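Hypothetical protein (Neisseria meningitidis Z2491, PDB 2F46) probably hydrolyses phosphate esters, as a putative phosphatase of a nonclassical, eukaryotic-like kind. Local coordinates at residues S27-K32 with L106-T111; C48-R53 with G112-L117. One frame throughout, in Å; residues are numbered along the deposited sequence. Where two conformers were deposited one is given.

Contact 1 (S27-K32 with L106-T111); sequences SPQLTK and LAYCRT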
# COMPACT_ATOMS: atom_id res chain seq x y z
N SER A 27 -2.83 1.34 4.51
CA SER A 27 -4.10 1.87 5.00
C SER A 27 -5.21 1.62 4.00
O SER A 27 -4.94 1.50 2.77
CB SER A 27 -3.96 3.37 5.20
OG SER A 27 -5.17 4.04 5.51
N PRO A 28 -6.47 1.62 4.46
CA PRO A 28 -7.60 1.80 3.61
C PRO A 28 -7.68 3.21 3.06
O PRO A 28 -6.80 4.07 3.33
CB PRO A 28 -8.80 1.52 4.54
CG PRO A 28 -8.29 1.66 5.86
CD PRO A 28 -6.85 1.47 5.87
N GLN A 29 -8.70 3.50 2.28
CA GLN A 29 -8.79 4.78 1.58
C GLN A 29 -8.56 5.99 2.46
O GLN A 29 -9.24 6.14 3.49
CB GLN A 29 -10.15 4.91 0.92
CG GLN A 29 -10.42 6.19 0.23
CD GLN A 29 -9.55 6.41 -0.97
OE1 GLN A 29 -9.43 5.51 -1.83
NE2 GLN A 29 -8.94 7.60 -1.08
N LEU A 30 -7.64 6.83 2.06
CA LEU A 30 -7.34 8.04 2.79
C LEU A 30 -8.39 9.10 2.55
O LEU A 30 -9.02 9.16 1.48
CB LEU A 30 -5.97 8.61 2.41
CG LEU A 30 -4.82 7.69 2.75
CD1 LEU A 30 -3.51 8.35 2.36
CD2 LEU A 30 -4.80 7.20 4.15
N THR A 31 -8.56 9.94 3.57
CA THR A 31 -9.48 11.07 3.53
C THR A 31 -8.72 12.29 4.04
O THR A 31 -7.64 12.17 4.59
CB THR A 31 -10.66 10.85 4.44
OG1 THR A 31 -10.19 10.80 5.79
CG2 THR A 31 -11.35 9.54 4.09
N LYS A 32 -9.31 13.48 3.86
CA LYS A 32 -8.70 14.71 4.38
C LYS A 32 -8.41 14.63 5.87
O LYS A 32 -7.41 15.14 6.35
CB LYS A 32 -9.65 15.88 4.14
CG LYS A 32 -9.06 17.20 4.47
CD LYS A 32 -10.05 18.30 4.12
CE LYS A 32 -9.41 19.64 4.32
NZ LYS A 32 -10.30 20.72 3.80
N LEU A 106 3.74 5.40 3.02
CA LEU A 106 2.38 4.93 3.27
C LEU A 106 1.76 4.56 1.92
O LEU A 106 1.62 5.44 1.04
CB LEU A 106 1.54 6.02 3.92
CG LEU A 106 0.05 5.76 4.13
CD1 LEU A 106 -0.25 4.51 4.82
CD2 LEU A 106 -0.53 6.95 4.89
N ALA A 107 1.35 3.31 1.79
CA ALA A 107 0.61 2.85 0.61
C ALA A 107 -0.84 2.61 0.98
O ALA A 107 -1.14 2.10 2.06
CB ALA A 107 1.21 1.61 0.03
N TYR A 108 -1.76 3.00 0.10
CA TYR A 108 -3.18 2.75 0.37
C TYR A 108 -3.97 2.28 -0.87
O TYR A 108 -3.53 2.49 -2.02
CB TYR A 108 -3.91 3.98 0.94
CG TYR A 108 -4.20 5.10 -0.04
CD1 TYR A 108 -3.29 6.08 -0.30
CD2 TYR A 108 -5.44 5.19 -0.68
CE1 TYR A 108 -3.57 7.16 -1.14
CE2 TYR A 108 -5.74 6.26 -1.51
CZ TYR A 108 -4.79 7.23 -1.78
OH TYR A 108 -5.09 8.25 -2.63
N CYS A 109 -5.07 1.58 -0.63
CA CYS A 109 -6.00 1.34 -1.70
C CYS A 109 -7.34 1.52 -1.03
O CYS A 109 -7.50 2.35 -0.12
CB CYS A 109 -5.76 -0.01 -2.41
SG CYS A 109 -6.37 -1.53 -1.64
N ARG A 110 -8.34 0.79 -1.46
CA ARG A 110 -9.64 0.91 -0.77
C ARG A 110 -9.54 0.34 0.64
O ARG A 110 -10.08 0.91 1.61
CB ARG A 110 -10.72 0.15 -1.55
CG ARG A 110 -12.11 0.32 -0.93
CD ARG A 110 -13.17 -0.42 -1.72
NE ARG A 110 -14.48 -0.23 -1.11
CZ ARG A 110 -14.97 -0.95 -0.10
NH1 ARG A 110 -14.28 -1.95 0.43
NH2 ARG A 110 -16.18 -0.66 0.37
N THR A 111 -8.84 -0.79 0.76
CA THR A 111 -8.71 -1.50 2.02
C THR A 111 -7.29 -1.72 2.50
O THR A 111 -7.08 -2.09 3.66
CB THR A 111 -9.28 -2.91 1.88
OG1 THR A 111 -8.59 -3.59 0.82
CG2 THR A 111 -10.77 -2.88 1.65
O HOH W 1 -7.46 8.18 -3.87

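Contact 2 (C48-R53 with G112-L117); sequences CNRPDR and GTRCSL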
# COMPACT_ATOMS: atom_id res chain seq x y z
N CYS A 48 -0.53 5.42 -3.93
CA CYS A 48 -1.90 5.05 -4.10
C CYS A 48 -2.03 3.95 -5.09
O CYS A 48 -1.62 4.13 -6.26
CB CYS A 48 -2.72 6.21 -4.58
SG CYS A 48 -4.41 5.86 -5.01
N ASN A 49 -2.57 2.83 -4.63
CA ASN A 49 -2.73 1.65 -5.49
C ASN A 49 -4.13 1.41 -6.03
O ASN A 49 -4.46 0.32 -6.45
CB ASN A 49 -2.17 0.37 -4.82
CG ASN A 49 -0.68 0.40 -4.60
OD1 ASN A 49 -0.19 0.23 -3.46
ND2 ASN A 49 0.10 0.55 -5.69
N ARG A 50 -4.94 2.47 -5.95
CA ARG A 50 -6.36 2.44 -6.28
C ARG A 50 -6.61 3.29 -7.51
O ARG A 50 -6.29 4.47 -7.49
CB ARG A 50 -7.22 2.98 -5.12
CG ARG A 50 -8.67 2.63 -5.26
CD ARG A 50 -9.46 3.16 -4.10
NE ARG A 50 -10.78 2.62 -4.18
CZ ARG A 50 -11.77 2.91 -3.35
NH1 ARG A 50 -11.61 3.79 -2.38
NH2 ARG A 50 -12.93 2.30 -3.52
N PRO A 51 -7.23 2.71 -8.55
CA PRO A 51 -7.73 3.60 -9.62
C PRO A 51 -8.71 4.63 -9.07
O PRO A 51 -9.48 4.34 -8.18
CB PRO A 51 -8.46 2.63 -10.56
CG PRO A 51 -7.89 1.26 -10.22
CD PRO A 51 -7.64 1.31 -8.75
N ASP A 52 -8.70 5.83 -9.66
CA ASP A 52 -9.71 6.83 -9.31
C ASP A 52 -11.08 6.32 -9.77
O ASP A 52 -11.15 5.56 -10.75
CB ASP A 52 -9.43 8.17 -10.00
CG ASP A 52 -8.24 8.94 -9.43
OD1 ASP A 52 -7.86 8.72 -8.27
OD2 ASP A 52 -7.69 9.80 -10.18
N ARG A 53 -12.12 6.74 -9.06
CA ARG A 53 -13.54 6.57 -9.45
C ARG A 53 -14.02 5.14 -9.30
O ARG A 53 -14.96 4.72 -9.99
CB ARG A 53 -13.80 7.11 -10.86
CG ARG A 53 -13.28 8.50 -11.09
CD ARG A 53 -13.92 9.48 -10.15
NE ARG A 53 -13.28 10.78 -10.30
CZ ARG A 53 -13.61 11.70 -11.21
NH1 ARG A 53 -14.62 11.51 -12.05
NH2 ARG A 53 -12.90 12.83 -11.28
N GLY A 112 -6.31 -1.54 1.61
CA GLY A 112 -4.94 -1.96 1.87
C GLY A 112 -4.61 -3.33 1.31
O GLY A 112 -3.44 -3.74 1.32
N THR A 113 -5.59 -4.04 0.76
CA THR A 113 -5.37 -5.37 0.18
C THR A 113 -4.37 -5.33 -0.96
O THR A 113 -3.46 -6.16 -1.04
CB THR A 113 -6.69 -5.97 -0.30
OG1 THR A 113 -7.52 -6.13 0.87
CG2 THR A 113 -6.50 -7.32 -0.96
N ARG A 114 -4.56 -4.39 -1.87
CA ARG A 114 -3.65 -4.36 -3.04
C ARG A 114 -2.23 -4.05 -2.65
O ARG A 114 -1.29 -4.69 -3.20
CB ARG A 114 -4.16 -3.39 -4.09
CG ARG A 114 -5.38 -3.91 -4.82
CD ARG A 114 -6.11 -2.78 -5.60
NE ARG A 114 -7.18 -2.22 -4.80
CZ ARG A 114 -8.18 -1.52 -5.31
NH1 ARG A 114 -8.22 -1.24 -6.60
NH2 ARG A 114 -9.17 -1.13 -4.52
N CYS A 115 -2.03 -3.12 -1.72
CA CYS A 115 -0.71 -2.78 -1.20
C CYS A 115 -0.05 -4.03 -0.61
O CYS A 115 1.11 -4.40 -0.90
CB CYS A 115 -0.79 -1.65 -0.18
SG CYS A 115 -1.93 -0.28 -0.66
N SER A 116 -0.85 -4.72 0.21
CA SER A 116 -0.34 -5.89 0.91
C SER A 116 0.00 -7.00 -0.07
O SER A 116 0.96 -7.76 0.13
CB SER A 116 -1.35 -6.34 1.96
OG SER A 116 -1.62 -5.33 2.91
N LEU A 117 -0.75 -7.12 -1.15
CA LEU A 117 -0.42 -8.11 -2.18
C LEU A 117 0.83 -7.73 -2.97
O LEU A 117 1.67 -8.60 -3.29
CB LEU A 117 -1.57 -8.28 -3.14
CG LEU A 117 -2.74 -9.08 -2.65
CD1 LEU A 117 -3.88 -8.99 -3.61
CD2 LEU A 117 -2.38 -10.53 -2.49

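Contact 1 (S27-K32 with L106-T111)
Y108 is the residue most covered in this contact, and its ring takes L30 over one face. L30 CG lies 4.0 Å from the centroid of the Y108 ring and 20° off the normal, a CH-pi contact. L30 CD1 packs against Y108 CD1 at 3.5 Å, and also touches L106 CD2. Q29 runs alongside the ring, its amide turned 85° from the ring plane. NE2 comes obliquely to Y108 CE2, while OE1 sits at the ring edge, in plane. CG of Q29 is anti to the backbone N and the chain bends at chi2 (66°), which turns the amide so that Q29 NE2 donates to L30 O at 3.0 Å, on a carbonyl lone pair and nearly in the plane of the amide. NE2 also donates to a water that is hydrogen-bonded to Y108 OH at 2.7 Å. OE1 is held by R50, so both ends of the amide are held.

Behind these side chains the backbones meet. S27 and Y108 form a parallel bridge between strands 24-27 and 105-108, with both side chains on the same face of the sheet. The bonds from S27 N to A107 O and from C109 N to S27 O are weak. The pairing gives way to a loop contact where Q29 N donates to R110 O at 3.0 Å, well above the carbonyl plane. P28 CB also lies against R110 O, at 3.3 Å. S27 OG bonds to P28 O on a lone pair.

The segment 106-111 thus leads from a buried strand into the probable phosphatase loop, which begins at C109. There T111 N donates to C109 SG at 3.5 Å. Such a bond would help to stabilise a thiolate, consistent with a nucleophilic cysteine.

Contact 2 (C48-R53 with G112-L117)
The turn from G112 into helix 113-125 closes a loop that resembles the phosphate-binding loop of cysteine phosphatases. From C109 to R114 it reads CX4R, one residue shorter than the usual CX5R signature, and R114 is probably the signature arginine. G112 is the N-cap, and G112 O accepts from both N and OG of S116. The loop after strand 45-48 packs on this helix start. R114 has CG beside its backbone N and bends at chi3 (-95°), which carries the guanidinium along N49 and R50. Its CD lies 3.6 Å from N49 O, and R50 CA sits over one guanidinium face. P51 CD meets R114 NH1 obliquely at 3.4 Å. The guanidinium groups of R50 and R114 are 68° apart in plane, with R50 NE 4.1 Å from R114 NH2. E54 pairs with both arginines and probably offsets their like charges. R114 NH1 also bonds to V81 O. CB of N49 is directed toward the helix, and CG lies beside the backbone N. Its ND2 is held by Q79 O, which leaves OD1 turned to the helix, 3.3 Å from C115 SG.

In the fold
The second segments of contacts 1 and 2 follow each other directly in the chain, and the contact centres lie about 8 Å apart. Strand 105-108 lies between strands 24-27 and 45-48 in the sheet, which brings the loops after those two strands together at its end. Two probable hydrogen bonds tie the contacts: N49 N to Y108 O at 2.8 Å, and R50 NH1 to Q29 OE1 at 2.8 Å. C115 SG packs against Y108 C at 3.3 Å. R110 CD lies 3.3 Å from R50 NH2, and E55 bridges both arginines by salt bridges. Together the two contacts frame the probable active-site loop, with C109 at its start and R114 at its end.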